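Local structure of cell wall surface anchor family protein (Streptococcus agalactiae serogroup V, 3TW0) at residues Tyr105-Leu110 and Lys121-Lys126; Phe98-His103 and Arg135-Phe140. The protein is the adhesive tip pilin of a Group B Streptococcus pilus, whose metal-binding von Willebrand factor A-type domain probably mediates attachment to host surfaces. The protein carries 2 engineered substitutions. All blocks are in the same frame, centred on the assembly; numbering follows the deposited sequence.

Contact 1: residues Tyr105-Leu110 and Lys121-Lys126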
loop_
_atom_site.group_PDB
_atom_site.type_symbol
_atom_site.label_atom_id
_atom_site.label_comp_id
_atom_site.label_asym_id
_atom_site.label_seq_id
_atom_site.Cartn_x
_atom_site.Cartn_y
_atom_site.Cartn_z
ATOM N N TYR A 105 15.727 -4.094 -2.374
ATOM C CA TYR A 105 15.508 -3.528 -3.684
ATOM C C TYR A 105 15.545 -1.995 -3.589
ATOM O O TYR A 105 15.070 -1.285 -4.487
ATOM C CB TYR A 105 14.167 -4.025 -4.257
ATOM C CG TYR A 105 14.123 -5.493 -4.698
ATOM C CD1 TYR A 105 15.277 -6.186 -5.094
ATOM C CD2 TYR A 105 12.912 -6.160 -4.758
ATOM C CE1 TYR A 105 15.198 -7.531 -5.515
ATOM C CE2 TYR A 105 12.814 -7.479 -5.160
ATOM C CZ TYR A 105 13.950 -8.156 -5.549
ATOM O OH TYR A 105 13.812 -9.459 -5.958
ATOM N N SER A 106 16.123 -1.489 -2.501
ATOM C CA SER A 106 16.112 -0.046 -2.252
ATOM C C SER A 106 17.526 0.566 -2.191
ATOM O O SER A 106 18.522 -0.129 -1.909
ATOM C CB SER A 106 15.314 0.259 -0.988
ATOM O OG SER A 106 13.936 -0.081 -1.183
ATOM N N TYR A 107 17.591 1.862 -2.501
ATOM C CA TYR A 107 18.746 2.693 -2.183
ATOM C C TYR A 107 18.274 3.978 -1.507
ATOM O O TYR A 107 17.775 4.886 -2.163
ATOM C CB TYR A 107 19.601 2.998 -3.409
ATOM C CG TYR A 107 21.017 3.293 -3.020
ATOM C CD1 TYR A 107 21.966 2.267 -2.985
ATOM C CD2 TYR A 107 21.409 4.572 -2.625
ATOM C CE1 TYR A 107 23.254 2.503 -2.601
ATOM C CE2 TYR A 107 22.723 4.820 -2.220
ATOM C CZ TYR A 107 23.632 3.761 -2.219
ATOM O OH TYR A 107 24.937 3.951 -1.842
ATOM N N LEU A 108 18.469 4.046 -0.193
ATOM C CA LEU A 108 17.717 4.968 0.659
ATOM C C LEU A 108 18.435 6.288 0.953
ATOM O O LEU A 108 17.905 7.135 1.670
ATOM C CB LEU A 108 17.292 4.262 1.956
ATOM C CG LEU A 108 16.348 3.053 1.784
ATOM C CD1 LEU A 108 16.169 2.239 3.099
ATOM C CD2 LEU A 108 14.990 3.546 1.283
ATOM N N ASN A 109 19.630 6.444 0.390
ATOM C CA ASN A 109 20.383 7.695 0.449
ATOM C C ASN A 109 20.493 8.390 -0.908
ATOM O O ASN A 109 20.893 7.792 -1.918
ATOM C CB ASN A 109 21.762 7.446 1.015
ATOM C CG ASN A 109 21.709 6.710 2.315
ATOM O OD1 ASN A 109 22.345 5.665 2.464
ATOM N ND2 ASN A 109 20.936 7.234 3.274
ATOM N N LEU A 110 20.100 9.653 -0.947
ATOM C CA LEU A 110 20.189 10.397 -2.190
ATOM C C LEU A 110 21.650 10.368 -2.575
ATOM O O LEU A 110 22.515 10.589 -1.708
ATOM C CB LEU A 110 19.733 11.831 -2.000
ATOM C CG LEU A 110 18.221 11.991 -1.879
ATOM C CD1 LEU A 110 17.900 13.417 -1.357
ATOM C CD2 LEU A 110 17.568 11.700 -3.254
ATOM N N LYS A 121 20.922 0.863 -9.332
ATOM C CA LYS A 121 20.400 0.231 -10.531
ATOM C C LYS A 121 20.470 -1.317 -10.476
ATOM O O LYS A 121 19.589 -1.974 -11.018
ATOM C CB LYS A 121 21.108 0.757 -11.781
ATOM C CG LYS A 121 20.931 2.249 -12.077
ATOM C CD LYS A 121 21.650 2.631 -13.379
ATOM C CE LYS A 121 20.873 2.067 -14.553
ATOM N NZ LYS A 121 21.572 2.152 -15.895
ATOM N N SER A 122 21.489 -1.877 -9.812
ATOM C CA SER A 122 21.592 -3.340 -9.605
ATOM C C SER A 122 20.477 -3.867 -8.684
ATOM O O SER A 122 20.116 -5.046 -8.717
ATOM C CB SER A 122 22.961 -3.726 -9.025
ATOM O OG SER A 122 23.021 -3.527 -7.607
ATOM N N ARG A 123 19.925 -2.987 -7.862
ATOM C CA ARG A 123 18.865 -3.380 -6.945
ATOM C C ARG A 123 17.432 -3.239 -7.514
ATOM O O ARG A 123 16.451 -3.584 -6.831
ATOM C CB ARG A 123 19.007 -2.588 -5.669
ATOM C CG ARG A 123 20.187 -3.042 -4.837
ATOM C CD ARG A 123 20.163 -2.351 -3.518
ATOM N NE ARG A 123 21.410 -2.562 -2.805
ATOM C CZ ARG A 123 21.806 -1.843 -1.764
ATOM N NH1 ARG A 123 21.074 -0.848 -1.310
ATOM N NH2 ARG A 123 22.948 -2.128 -1.168
ATOM N N ILE A 124 17.320 -2.774 -8.758
ATOM C CA ILE A 124 16.029 -2.622 -9.413
ATOM C C ILE A 124 15.480 -4.016 -9.791
ATOM O O ILE A 124 16.007 -4.660 -10.680
ATOM C CB ILE A 124 16.156 -1.731 -10.687
ATOM C CG1 ILE A 124 16.480 -0.275 -10.340
ATOM C CG2 ILE A 124 14.891 -1.765 -11.540
ATOM C CD1 ILE A 124 16.939 0.516 -11.558
ATOM N N PRO A 125 14.411 -4.484 -9.121
ATOM C CA PRO A 125 13.812 -5.749 -9.568
ATOM C C PRO A 125 13.081 -5.614 -10.924
ATOM O O PRO A 125 12.613 -4.515 -11.293
ATOM C CB PRO A 125 12.799 -6.042 -8.471
ATOM C CG PRO A 125 12.334 -4.662 -8.039
ATOM C CD PRO A 125 13.632 -3.863 -8.024
ATOM N N LYS A 126 12.967 -6.739 -11.638
ATOM C CA LYS A 126 12.303 -6.816 -12.934
ATOM C C LYS A 126 11.163 -7.820 -12.829
ATOM O O LYS A 126 10.514 -8.161 -13.818
ATOM C CB LYS A 126 13.310 -7.258 -14.016
ATOM C CG LYS A 126 14.518 -6.303 -14.202
ATOM C CD LYS A 126 14.115 -5.038 -14.949
ATOM C CE LYS A 126 15.299 -4.101 -15.206
ATOM N NZ LYS A 126 16.163 -4.589 -16.316
#

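Contact 2: residues Phe98-His103 and Arg135-Phe140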
loop_
_atom_site.group_PDB
_atom_site.type_symbol
_atom_site.label_atom_id
_atom_site.label_comp_id
_atom_site.label_asym_id
_atom_site.label_seq_id
_atom_site.Cartn_x
_atom_site.Cartn_y
_atom_site.Cartn_z
ATOM N N PHE A 98 3.182 -13.466 9.462
ATOM C CA PHE A 98 4.369 -13.982 8.783
ATOM C C PHE A 98 5.494 -13.017 9.041
ATOM O O PHE A 98 5.268 -11.791 9.065
ATOM C CB PHE A 98 4.160 -14.063 7.283
ATOM C CG PHE A 98 3.261 -15.178 6.854
ATOM C CD1 PHE A 98 3.796 -16.403 6.469
ATOM C CD2 PHE A 98 1.886 -14.997 6.809
ATOM C CE1 PHE A 98 2.960 -17.430 6.043
ATOM C CE2 PHE A 98 1.047 -16.009 6.391
ATOM C CZ PHE A 98 1.588 -17.241 6.007
ATOM N N THR A 99 6.703 -13.549 9.193
ATOM C CA THR A 99 7.859 -12.725 9.500
ATOM C C THR A 99 8.958 -13.190 8.574
ATOM O O THR A 99 9.191 -14.403 8.470
ATOM C CB THR A 99 8.236 -12.857 11.000
ATOM O OG1 THR A 99 7.177 -12.304 11.794
ATOM C CG2 THR A 99 9.535 -12.145 11.341
ATOM N N ALA A 100 9.580 -12.260 7.842
ATOM C CA ALA A 100 10.626 -12.619 6.877
ATOM C C ALA A 100 11.573 -11.469 6.613
ATOM O O ALA A 100 11.291 -10.320 6.989
ATOM C CB ALA A 100 10.030 -13.070 5.552
ATOM N N THR A 101 12.675 -11.792 5.925
ATOM C CA THR A 101 13.643 -10.814 5.493
ATOM C C THR A 101 13.311 -10.415 4.062
ATOM O O THR A 101 13.220 -11.270 3.167
ATOM C CB THR A 101 15.080 -11.393 5.585
ATOM O OG1 THR A 101 15.366 -11.696 6.959
ATOM C CG2 THR A 101 16.110 -10.406 5.076
ATOM N N THR A 102 13.105 -9.116 3.841
ATOM C CA THR A 102 12.710 -8.613 2.515
ATOM C C THR A 102 13.927 -8.615 1.618
ATOM O O THR A 102 15.042 -8.582 2.114
ATOM C CB THR A 102 12.154 -7.159 2.602
ATOM O OG1 THR A 102 13.110 -6.316 3.256
ATOM C CG2 THR A 102 10.806 -7.122 3.383
ATOM N N HIS A 103 13.713 -8.674 0.309
ATOM C CA HIS A 103 14.734 -8.330 -0.664
ATOM C C HIS A 103 15.178 -6.873 -0.448
ATOM O O HIS A 103 14.375 -6.013 -0.106
ATOM C CB HIS A 103 14.142 -8.385 -2.077
ATOM C CG HIS A 103 13.669 -9.739 -2.511
ATOM N ND1 HIS A 103 14.503 -10.839 -2.583
ATOM C CD2 HIS A 103 12.458 -10.157 -2.953
ATOM C CE1 HIS A 103 13.823 -11.874 -3.040
ATOM N NE2 HIS A 103 12.578 -11.491 -3.264
ATOM N N ARG A 135 6.447 -18.525 -1.405
ATOM C CA ARG A 135 5.103 -18.337 -0.808
ATOM C C ARG A 135 5.143 -17.522 0.480
ATOM O O ARG A 135 4.135 -16.963 0.910
ATOM C CB ARG A 135 4.405 -19.673 -0.522
ATOM C CG ARG A 135 3.843 -20.367 -1.752
ATOM C CD ARG A 135 2.840 -21.463 -1.381
ATOM N NE ARG A 135 3.195 -22.702 -2.081
ATOM C CZ ARG A 135 2.681 -23.104 -3.249
ATOM N NH1 ARG A 135 1.748 -22.383 -3.871
ATOM N NH2 ARG A 135 3.103 -24.242 -3.799
ATOM N N THR A 136 6.306 -17.477 1.102
ATOM C CA THR A 136 6.490 -16.663 2.285
ATOM C C THR A 136 6.552 -15.165 1.929
ATOM O O THR A 136 5.869 -14.365 2.554
ATOM C CB THR A 136 7.693 -17.157 3.110
ATOM O OG1 THR A 136 7.401 -18.485 3.537
ATOM C CG2 THR A 136 7.911 -16.305 4.373
ATOM N N LEU A 137 7.320 -14.814 0.902
ATOM C CA LEU A 137 7.540 -13.402 0.544
ATOM C C LEU A 137 6.353 -12.892 -0.262
ATOM O O LEU A 137 6.107 -11.703 -0.335
ATOM C CB LEU A 137 8.850 -13.235 -0.229
ATOM C CG LEU A 137 10.134 -13.223 0.619
ATOM C CD1 LEU A 137 11.383 -13.015 -0.271
ATOM C CD2 LEU A 137 10.053 -12.112 1.627
ATOM N N TYR A 138 5.622 -13.822 -0.862
ATOM C CA TYR A 138 4.350 -13.525 -1.488
ATOM C C TYR A 138 3.392 -12.873 -0.482
ATOM O O TYR A 138 2.587 -12.037 -0.873
ATOM C CB TYR A 138 3.694 -14.804 -2.049
ATOM C CG TYR A 138 2.385 -14.530 -2.775
ATOM C CD1 TYR A 138 2.389 -14.081 -4.099
ATOM C CD2 TYR A 138 1.157 -14.712 -2.138
ATOM C CE1 TYR A 138 1.222 -13.835 -4.763
ATOM C CE2 TYR A 138 -0.033 -14.466 -2.802
ATOM C CZ TYR A 138 0.015 -14.012 -4.113
ATOM O OH TYR A 138 -1.147 -13.753 -4.799
ATOM N N GLN A 139 3.493 -13.260 0.789
ATOM C CA GLN A 139 2.697 -12.674 1.881
ATOM C C GLN A 139 2.989 -11.190 2.193
ATOM O O GLN A 139 2.220 -10.541 2.931
ATOM C CB GLN A 139 2.915 -13.459 3.183
ATOM C CG GLN A 139 2.635 -14.940 3.084
ATOM C CD GLN A 139 1.280 -15.232 2.494
ATOM O OE1 GLN A 139 0.267 -14.742 2.974
ATOM N NE2 GLN A 139 1.248 -16.070 1.457
ATOM N N PHE A 140 4.118 -10.699 1.682
ATOM C CA PHE A 140 4.558 -9.306 1.844
ATOM C C PHE A 140 4.302 -8.475 0.579
ATOM O O PHE A 140 4.865 -7.367 0.403
ATOM C CB PHE A 140 6.046 -9.274 2.251
ATOM C CG PHE A 140 6.290 -9.887 3.588
ATOM C CD1 PHE A 140 6.405 -9.090 4.724
ATOM C CD2 PHE A 140 6.347 -11.272 3.731
ATOM C CE1 PHE A 140 6.599 -9.662 5.988
ATOM C CE2 PHE A 140 6.535 -11.864 5.000
ATOM C CZ PHE A 140 6.666 -11.069 6.115
#

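Contact 1: residues Tyr105-Leu110 and Lys121-Lys126
The backbone oxygen of Ser106 receives the guanidinium of Arg123: NH1 of Arg123 lies 2.7 Å from Ser106 O, with an N-H...O angle of 159°. The donor sits nearly in line with the carbonyl, and the oxygen lies close to the guanidinium plane, so the bond uses the edge of that flat group. Arg123 gets there with an extended chain, CD anti to CA (chi2 -172°) and NE anti to CB, running beside residues 105-106. On the way its CD passes 3.2 Å from Ser106 O. NH1 also comes 3.6 Å from CD1 of Tyr107, whose ring plane is inclined 34° to the guanidinium.

Pro125 covers one face of the Tyr105 ring. Its CB sits 3.6 Å from the ring centroid, almost on the normal, which makes a CH-pi contact over the face, while CG and CD reach back toward CD2 and CG of the tyrosine. The Arg123 carbonyl oxygen adds a CA-H...O contact to Tyr105, 3.3 Å from its CA. Tyr105 also meets the ring of His103, and its backbone oxygen accepts a bond from Thr60 OG1 of strand 55-61, an edge strand of the central parallel sheet.

The contact thus joins the chain on either side of helix 114-122 within the von Willebrand factor A-type domain, beside strand 55-61. A cationic group spends one N-H on a neutral carbonyl, and the proline covers an aromatic face, so cohesion here rests on directional polar and CH-pi terms without a salt bridge between the segments.

Contact 2: residues Phe98-His103 and Arg135-Phe140
Phe98 turns one face of its ring to the aliphatic part of Gln139: CG of the glutamine stands 3.6 Å from the ring centroid, 2° off the normal. Gln139 is bent at chi2 (-52°), which swings CD back from the extended course, and NE2 bonds to Arg135 O at 3.1 Å with that oxygen in the amide plane. The amide, inclined 32° to the Phe98 ring, is thereby held within its own turn. Trp91 meets the Phe98 ring edge-to-face.

Phe140 meets the strand with CE2 and CZ. CE2 is 3.7 Å from Ala100 CB, CZ is 3.3 Å from Phe98 O, and Thr99 CA lies at the ring edge, near its plane. Leu137 splits its two methyls: CD2 reaches Ala100 CB and, at 3.6 Å, Thr101 O, whereas CD1 stands over a face of the His103 imidazole, 4.0 Å from its centroid. NE2 of that imidazole hydrogen-bonds Glu129.

Strand 97-101 of the antiparallel sheet is thus covered by the helical turn that precedes the metal ligand Thr143. Between the segments the grip is apolar and CH-pi in kind, and the amide NE2 of Gln139 is satisfied within its own segment.

The centres of the two contacts are 18 Å apart, and contact 2 spans contact 1 along the chain: residues 98-103, 105-110, 121-126 and 135-140 follow in that order. Strand 97-101, paired with 70-78 in the antiparallel sheet, passes through His103 to the short strand 107-108, whose Tyr107 is backbone hydrogen-bonded with Leu58 of strand 55-61, an outermost strand of the parallel sheet; helix 114-122 then leads back. Contact 1 therefore borders the parallel sheet of the von Willebrand factor A-type fold, whereas contact 2 joins the second sheet to the loop carrying Thr143. The bound magnesium lies about 13 Å from the side chain of Pro125 and about 12 Å from that of Phe140.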